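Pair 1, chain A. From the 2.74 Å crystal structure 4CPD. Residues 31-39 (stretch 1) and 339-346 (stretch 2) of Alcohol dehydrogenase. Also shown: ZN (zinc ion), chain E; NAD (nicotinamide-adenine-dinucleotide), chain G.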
# COMPACT_ATOMS: atom_id res chain seq x y z
N ARG A 31 30.50 23.78 -2.42
CA ARG A 31 31.29 24.02 -1.23
C ARG A 31 30.43 23.71 -0.00
O ARG A 31 29.61 24.52 0.45
CB ARG A 31 31.83 25.45 -1.22
CG ARG A 31 33.10 25.64 -0.37
CD ARG A 31 33.47 27.12 -0.26
N VAL A 32 30.62 22.52 0.54
CA VAL A 32 29.82 22.10 1.68
C VAL A 32 30.12 22.96 2.91
O VAL A 32 31.28 23.13 3.30
CB VAL A 32 30.09 20.65 2.10
CG1 VAL A 32 29.13 20.26 3.23
CG2 VAL A 32 29.96 19.68 0.93
N HIS A 33 29.06 23.41 3.54
CA HIS A 33 29.10 24.21 4.78
C HIS A 33 28.78 23.32 5.99
O HIS A 33 29.46 23.37 7.00
CB HIS A 33 28.07 25.30 4.59
CG HIS A 33 28.07 26.35 5.64
ND1 HIS A 33 27.08 26.44 6.60
CD2 HIS A 33 28.90 27.40 5.84
CE1 HIS A 33 27.31 27.50 7.36
NE2 HIS A 33 28.41 28.09 6.93
N LEU A 34 27.72 22.51 5.90
CA LEU A 34 27.33 21.58 6.96
C LEU A 34 27.09 20.24 6.34
O LEU A 34 26.59 20.15 5.20
CB LEU A 34 26.03 21.99 7.66
CG LEU A 34 26.05 23.19 8.59
CD1 LEU A 34 24.64 23.71 8.87
CD2 LEU A 34 26.74 22.78 9.87
N ALA A 35 27.43 19.19 7.11
CA ALA A 35 27.27 17.82 6.66
C ALA A 35 26.79 17.00 7.82
O ALA A 35 27.31 17.11 8.90
CB ALA A 35 28.55 17.27 6.10
N GLY A 36 25.78 16.18 7.60
CA GLY A 36 25.21 15.42 8.68
C GLY A 36 25.79 14.03 8.76
O GLY A 36 26.38 13.52 7.78
N ILE A 37 25.61 13.44 9.94
CA ILE A 37 25.72 12.00 10.15
C ILE A 37 24.33 11.41 10.37
O ILE A 37 23.62 11.82 11.30
CB ILE A 37 26.57 11.68 11.36
CG1 ILE A 37 27.97 12.26 11.17
CG2 ILE A 37 26.63 10.18 11.57
CD1 ILE A 37 28.77 12.32 12.45
N CYS A 38 23.97 10.46 9.51
CA CYS A 38 22.62 9.88 9.44
C CYS A 38 22.63 8.47 10.05
O CYS A 38 23.67 7.81 10.13
CB CYS A 38 22.17 9.84 7.97
SG CYS A 38 20.57 9.10 7.64
N GLY A 39 21.48 8.03 10.50
CA GLY A 39 21.32 6.64 10.94
C GLY A 39 21.80 5.65 9.88
O GLY A 39 22.38 4.63 10.23
N LEU A 339 22.00 12.81 19.68
CA LEU A 339 20.73 12.62 19.00
C LEU A 339 20.87 12.87 17.49
O LEU A 339 20.42 12.08 16.66
CB LEU A 339 19.70 13.58 19.57
CG LEU A 339 18.27 13.44 19.04
CD1 LEU A 339 17.73 12.03 19.29
CD2 LEU A 339 17.35 14.48 19.68
N LYS A 340 21.49 13.99 17.15
CA LYS A 340 21.82 14.30 15.78
C LYS A 340 23.09 15.12 15.75
O LYS A 340 23.20 16.12 16.46
CB LYS A 340 20.70 15.09 15.11
CG LYS A 340 20.93 15.39 13.63
CD LYS A 340 20.94 14.12 12.76
CE LYS A 340 21.06 14.45 11.29
NZ LYS A 340 20.88 13.26 10.44
N VAL A 341 24.02 14.67 14.91
CA VAL A 341 25.31 15.33 14.75
C VAL A 341 25.40 16.04 13.41
O VAL A 341 25.14 15.45 12.35
CB VAL A 341 26.48 14.34 14.83
CG1 VAL A 341 27.81 15.09 14.80
CG2 VAL A 341 26.40 13.52 16.10
N LEU A 342 25.79 17.30 13.47
CA LEU A 342 26.03 18.08 12.28
C LEU A 342 27.50 18.49 12.27
O LEU A 342 28.01 18.92 13.28
CB LEU A 342 25.13 19.31 12.29
CG LEU A 342 24.04 19.36 11.26
CD1 LEU A 342 23.24 18.09 11.21
CD2 LEU A 342 23.13 20.56 11.51
N LEU A 343 28.17 18.31 11.14
CA LEU A 343 29.60 18.61 11.02
C LEU A 343 29.81 19.99 10.37
O LEU A 343 29.32 20.25 9.27
CB LEU A 343 30.30 17.54 10.18
CG LEU A 343 30.82 16.26 10.85
CD1 LEU A 343 30.08 15.89 12.12
CD2 LEU A 343 30.80 15.10 9.85
N VAL A 344 30.54 20.87 11.05
CA VAL A 344 30.85 22.17 10.51
C VAL A 344 32.12 22.05 9.67
O VAL A 344 33.15 21.66 10.19
CB VAL A 344 31.10 23.21 11.60
CG1 VAL A 344 31.27 24.59 10.95
CG2 VAL A 344 29.96 23.22 12.60
N VAL A 345 32.02 22.38 8.39
CA VAL A 345 33.18 22.32 7.50
C VAL A 345 33.67 23.73 7.15
O VAL A 345 32.92 24.59 6.65
CB VAL A 345 33.02 21.33 6.29
CG1 VAL A 345 31.64 20.71 6.20
CG2 VAL A 345 33.43 21.95 4.96
N ARG A 346 34.95 23.94 7.48
CA ARG A 346 35.57 25.26 7.51
C ARG A 346 36.10 25.62 6.11
O ARG A 346 35.32 25.92 5.20
CB ARG A 346 36.69 25.28 8.57
ZN ZN E . 20.33 9.52 5.45
PA NAD G . 18.56 5.90 14.60
O1A NAD G . 19.38 7.10 15.09
O2A NAD G . 19.16 4.50 14.68
O5B NAD G . 17.08 5.83 15.27
C5B NAD G . 16.47 4.57 15.55
C4B NAD G . 15.56 4.71 16.77
O4B NAD G . 14.70 3.56 16.87
C3B NAD G . 16.37 4.79 18.07
O3B NAD G . 15.88 5.80 18.97
C2B NAD G . 16.19 3.44 18.69
O2B NAD G . 16.28 3.50 20.12
C1B NAD G . 14.80 3.08 18.21
N9A NAD G . 14.62 1.63 18.26
C8A NAD G . 15.53 0.71 17.87
N7A NAD G . 15.02 -0.53 18.07
C5A NAD G . 13.78 -0.40 18.59
C6A NAD G . 12.70 -1.32 19.02
N6A NAD G . 12.90 -2.64 18.91
N1A NAD G . 11.54 -0.80 19.51
C2A NAD G . 11.36 0.53 19.61
N3A NAD G . 12.30 1.42 19.23
C4A NAD G . 13.51 1.03 18.72
O3 NAD G . 18.17 6.11 13.04
PN NAD G . 17.45 7.38 12.33
O1N NAD G . 18.59 8.31 11.97
O2N NAD G . 16.20 7.83 13.10
O5D NAD G . 16.87 6.67 11.00
C5D NAD G . 15.64 5.93 11.14
C4D NAD G . 15.52 4.69 10.25
O4D NAD G . 15.04 5.11 8.96
C3D NAD G . 16.83 3.95 10.02
O3D NAD G . 16.53 2.55 9.88
C2D NAD G . 17.37 4.57 8.73
O2D NAD G . 18.33 3.77 7.99
C1D NAD G . 16.05 4.80 7.98
N1N NAD G . 16.12 5.82 6.92
C2N NAD G . 15.46 5.49 5.80
C3N NAD G . 15.42 6.34 4.70
C7N NAD G . 14.63 5.85 3.52
O7N NAD G . 14.89 6.21 2.39
N7N NAD G . 13.60 5.02 3.77
C4N NAD G . 16.09 7.57 4.77
C5N NAD G . 16.77 7.90 5.94
C6N NAD G . 16.78 7.00 7.02
O HOH W 1 23.88 12.01 13.71
O HOH W 2 19.48 10.64 11.12
O HOH W 3 19.10 7.79 4.18

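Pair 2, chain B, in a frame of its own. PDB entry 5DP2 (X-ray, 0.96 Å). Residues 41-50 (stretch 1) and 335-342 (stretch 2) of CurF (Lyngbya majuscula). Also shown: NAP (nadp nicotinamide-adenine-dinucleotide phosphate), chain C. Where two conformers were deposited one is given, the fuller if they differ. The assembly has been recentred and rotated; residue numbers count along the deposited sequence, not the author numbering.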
# COMPACT_ATOMS: atom_id res chain seq x y z
N VAL B 41 17.95 10.75 5.83
CA VAL B 41 17.20 9.98 6.80
C VAL B 41 17.86 8.59 6.97
O VAL B 41 18.14 7.91 5.97
CB VAL B 41 15.74 9.78 6.34
CG1 VAL B 41 14.95 9.00 7.38
CG2 VAL B 41 15.09 11.13 6.07
N GLN B 42 18.13 8.21 8.22
CA GLN B 42 18.55 6.84 8.53
C GLN B 42 17.30 5.98 8.69
O GLN B 42 16.46 6.24 9.58
CB GLN B 42 19.40 6.81 9.80
CG GLN B 42 19.94 5.40 10.04
CD GLN B 42 20.93 5.31 11.14
OE1 GLN B 42 21.32 6.30 11.71
NE2 GLN B 42 21.37 4.12 11.43
N ILE B 43 17.12 5.00 7.81
CA ILE B 43 15.93 4.18 7.82
C ILE B 43 15.92 3.28 9.04
O ILE B 43 16.93 2.67 9.37
CB ILE B 43 15.83 3.35 6.50
CG1 ILE B 43 15.83 4.28 5.30
CG2 ILE B 43 14.63 2.44 6.53
CD1 ILE B 43 14.70 5.28 5.23
N LYS B 44 14.75 3.18 9.70
CA LYS B 44 14.57 2.29 10.83
C LYS B 44 13.65 1.11 10.54
O LYS B 44 13.87 0.02 11.06
CB LYS B 44 14.11 3.07 12.06
CG LYS B 44 15.06 4.20 12.50
CD LYS B 44 16.39 3.69 13.01
CE LYS B 44 17.45 4.78 13.12
NZ LYS B 44 17.13 5.72 14.23
N ALA B 45 12.61 1.31 9.71
CA ALA B 45 11.69 0.22 9.38
C ALA B 45 11.12 0.50 8.01
O ALA B 45 10.79 1.65 7.68
CB ALA B 45 10.60 0.09 10.45
N VAL B 46 10.98 -0.56 7.22
CA VAL B 46 10.54 -0.43 5.84
C VAL B 46 9.77 -1.70 5.50
O VAL B 46 10.30 -2.80 5.68
CB VAL B 46 11.74 -0.18 4.86
CG1 VAL B 46 12.96 -1.06 5.14
CG2 VAL B 46 11.27 -0.25 3.43
N PRO B 47 8.52 -1.58 5.06
CA PRO B 47 7.75 -2.78 4.76
C PRO B 47 7.94 -3.25 3.34
O PRO B 47 8.37 -2.49 2.46
CB PRO B 47 6.33 -2.31 4.97
CG PRO B 47 6.37 -0.88 4.49
CD PRO B 47 7.71 -0.34 4.92
N VAL B 48 7.58 -4.51 3.09
CA VAL B 48 7.50 -5.04 1.74
C VAL B 48 6.09 -4.78 1.17
O VAL B 48 5.10 -4.99 1.86
CB VAL B 48 7.74 -6.57 1.73
CG1 VAL B 48 7.82 -7.10 0.29
CG2 VAL B 48 9.01 -6.95 2.47
N ASN B 49 6.00 -4.33 -0.08
CA ASN B 49 4.71 -4.17 -0.74
C ASN B 49 4.56 -5.23 -1.83
O ASN B 49 5.55 -5.68 -2.42
CB ASN B 49 4.57 -2.75 -1.31
CG ASN B 49 4.19 -1.75 -0.20
OD1 ASN B 49 3.00 -1.50 0.07
ND2 ASN B 49 5.15 -1.26 0.50
N PHE B 50 3.34 -5.63 -2.14
CA PHE B 50 3.13 -6.70 -3.10
C PHE B 50 3.70 -6.35 -4.48
O PHE B 50 4.27 -7.23 -5.15
CB PHE B 50 1.64 -7.04 -3.20
CG PHE B 50 1.36 -8.31 -3.93
CD1 PHE B 50 1.71 -9.54 -3.36
CD2 PHE B 50 0.78 -8.28 -5.18
CE1 PHE B 50 1.45 -10.73 -4.04
CE2 PHE B 50 0.48 -9.46 -5.85
CZ PHE B 50 0.83 -10.69 -5.28
N GLY B 335 -2.14 -8.23 7.36
CA GLY B 335 -1.61 -6.87 7.53
C GLY B 335 -0.32 -6.66 6.76
O GLY B 335 -0.28 -6.84 5.53
N LYS B 336 0.73 -6.25 7.48
CA LYS B 336 1.96 -5.76 6.88
C LYS B 336 3.17 -6.64 7.28
O LYS B 336 3.25 -7.10 8.42
CB LYS B 336 2.21 -4.29 7.29
CG LYS B 336 2.99 -3.43 6.27
CD LYS B 336 2.13 -2.97 5.10
CE LYS B 336 2.92 -2.19 4.05
NZ LYS B 336 2.06 -1.66 2.94
N ILE B 337 4.13 -6.75 6.36
CA ILE B 337 5.42 -7.35 6.67
C ILE B 337 6.43 -6.22 6.73
O ILE B 337 6.58 -5.47 5.76
CB ILE B 337 5.73 -8.41 5.64
CG1 ILE B 337 4.63 -9.49 5.67
CG2 ILE B 337 7.12 -9.00 5.90
CD1 ILE B 337 4.52 -10.24 4.37
N VAL B 338 7.05 -6.07 7.90
CA VAL B 338 7.94 -4.93 8.17
C VAL B 338 9.35 -5.43 8.41
O VAL B 338 9.58 -6.31 9.21
CB VAL B 338 7.45 -4.13 9.40
CG1 VAL B 338 8.38 -2.97 9.72
CG2 VAL B 338 6.02 -3.61 9.18
N VAL B 339 10.32 -4.80 7.70
CA VAL B 339 11.73 -5.15 7.85
C VAL B 339 12.42 -4.05 8.68
O VAL B 339 12.29 -2.86 8.40
CB VAL B 339 12.39 -5.30 6.46
CG1 VAL B 339 13.89 -5.56 6.58
CG2 VAL B 339 11.70 -6.42 5.69
N THR B 340 13.15 -4.44 9.72
CA THR B 340 13.90 -3.49 10.52
C THR B 340 15.32 -3.38 10.00
O THR B 340 15.95 -4.37 9.61
CB THR B 340 13.89 -3.86 12.00
OG1 THR B 340 14.34 -5.20 12.17
CG2 THR B 340 12.50 -3.69 12.58
N MET B 341 15.85 -2.18 10.05
CA MET B 341 17.25 -2.00 9.66
C MET B 341 18.21 -2.09 10.88
O MET B 341 17.78 -1.83 12.02
CB MET B 341 17.38 -0.72 8.88
CG MET B 341 16.60 -0.76 7.58
SD MET B 341 17.24 -1.98 6.39
CE MET B 341 18.68 -1.08 5.79
N PRO B 342 19.49 -2.49 10.69
CA PRO B 342 20.41 -2.46 11.84
C PRO B 342 20.53 -1.08 12.50
O PRO B 342 20.48 -0.06 11.81
CB PRO B 342 21.75 -2.80 11.22
CG PRO B 342 21.47 -3.47 9.92
CD PRO B 342 20.14 -2.97 9.46
PA NAP C . -1.44 -7.63 0.18
O1A NAP C . -0.91 -7.63 1.58
O2A NAP C . -2.87 -7.30 -0.05
O5B NAP C . -1.07 -9.04 -0.46
C5B NAP C . -1.71 -9.50 -1.66
C4B NAP C . -3.12 -9.99 -1.42
O4B NAP C . -3.59 -10.58 -2.61
C3B NAP C . -3.25 -10.99 -0.31
O3B NAP C . -4.06 -10.41 0.72
C2B NAP C . -3.94 -12.22 -0.95
O2B NAP C . -5.03 -12.78 -0.28
C1B NAP C . -4.48 -11.66 -2.25
N9A NAP C . -4.44 -12.59 -3.37
C8A NAP C . -3.38 -12.82 -4.22
N7A NAP C . -3.71 -13.75 -5.15
C5A NAP C . -4.98 -14.10 -4.90
C6A NAP C . -5.91 -15.00 -5.50
N6A NAP C . -5.54 -15.73 -6.58
N1A NAP C . -7.12 -15.09 -4.99
C2A NAP C . -7.46 -14.35 -3.92
N3A NAP C . -6.68 -13.48 -3.28
C4A NAP C . -5.45 -13.37 -3.76
O3 NAP C . -0.55 -6.64 -0.73
PN NAP C . -0.57 -5.04 -0.82
O1N NAP C . 0.83 -4.60 -0.97
O2N NAP C . -1.41 -4.46 0.27
O5D NAP C . -1.26 -4.84 -2.21
C5D NAP C . -2.65 -5.21 -2.36
C4D NAP C . -3.01 -5.30 -3.87
O4D NAP C . -3.24 -3.99 -4.33
C3D NAP C . -1.89 -5.85 -4.76
O3D NAP C . -2.50 -6.47 -5.90
C2D NAP C . -1.11 -4.62 -5.14
O2D NAP C . -0.41 -4.82 -6.37
C1D NAP C . -2.20 -3.58 -5.23
N1N NAP C . -1.93 -2.18 -4.86
C2N NAP C . -2.21 -1.19 -5.74
C3N NAP C . -2.00 0.15 -5.45
C7N NAP C . -2.33 1.20 -6.46
O7N NAP C . -1.92 2.31 -6.20
N7N NAP C . -3.05 0.86 -7.56
C4N NAP C . -1.47 0.50 -4.20
C5N NAP C . -1.19 -0.53 -3.31
C6N NAP C . -1.43 -1.87 -3.65
P2B NAP C . -4.92 -13.70 1.02
O1X NAP C . -4.44 -12.79 2.15
O2X NAP C . -6.33 -14.18 1.20
O3X NAP C . -3.92 -14.78 0.71
O HOH W 4 18.81 2.27 11.77
O HOH W 5 3.58 -6.02 3.77

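In both pairs two strands from far-apart parts of one chain run antiparallel, their N-to-C directions 149° apart in pair 1 and 143° in pair 2; the N, CA and C atoms of 14 central residues superpose with an RMSD of 0.6 Å. The hydrogen-bonded ladder is the same. In pair 1, Val345(A) N donates to His33(A) O (3.1 Å), Ala35(A) N to Leu343(A) O (3.1 Å), Leu343(A) N to Ala35(A) O (2.7 Å) and Ile37(A) N to Val341(A) O (3.2 Å). In pair 2, Met341(B) N donates to Lys44(B) O (3.1 Å), Val46(B) N to Val339(B) O (2.9 Å), Val339(B) N to Val46(B) O (2.8 Å) and Val48(B) N to Ile337(B) O (3.0 Å). In the last residue pair a water completes the second link in each: water 1 donates to Ile37(A) O (2.4 Å) and accepts from Val341(A) N (2.9 Å), while water 5 donates to Val48(B) O (2.6 Å) and accepts from Ile337(B) N (2.7 Å).

Side chains fill this common frame differently. On one face, Ala35(A) matches Val46(B) and Leu343(A) matches Val339(B). In pair 1 the long Ile37(A) reaches Leu343(A), CD1 to CD1 at 3.8 Å; in pair 2 the shorter Val48(B) meets Val339(B), CG2 to CG2 at 4.2 Å, and Val46(B) CG1 also lies 4.4 Å from Met341(B) CG. On the other face both Leu34(A) and Leu342(A) have smaller counterparts, Ala45(B) and Val338(B): Leu34(A) CD1 approaches Leu342(A) CD2 (4.4 Å), and in pair 2 Ala45(B) CB lies 3.9 Å from Val338(B) CG1. Gly36(A), without a side chain, matches Pro47(B), whose CB packs 3.5 Å from Lys336(B) CE. The CA-to-CB bonds of Val345(A) and Met341(B) both point toward stretch 1, where Val345(A) CG1 lies 3.9 Å from Val32(A) CG1 and Met341(B) CG 3.9 Å from Ile43(B) CG2.

The matched lysines both leave the backbone sideways, and their ends come nearer to stretch 1, but with different acceptors: Lys340(A) NZ bonds the backbone Ile37(A) O (3.2 Å), Lys336(B) NZ the side-chain Asn49(B) OD1 (3.0 Å). Asn49(B) matches Cys38(A), whose SG instead binds zinc at 2.2 Å. At the next position the backbone nitrogen faces a dinucleotide phosphate oxygen: Gly39(A) N makes a weak hydrogen bond to NAD O1N (3.3 Å), Phe50(B) N a straighter one to NAP O1N (3.0 Å, 170°). A CB on Gly39(A) would clash with NAD O1N, whereas the Phe50(B) ring has NAP C5B over one face.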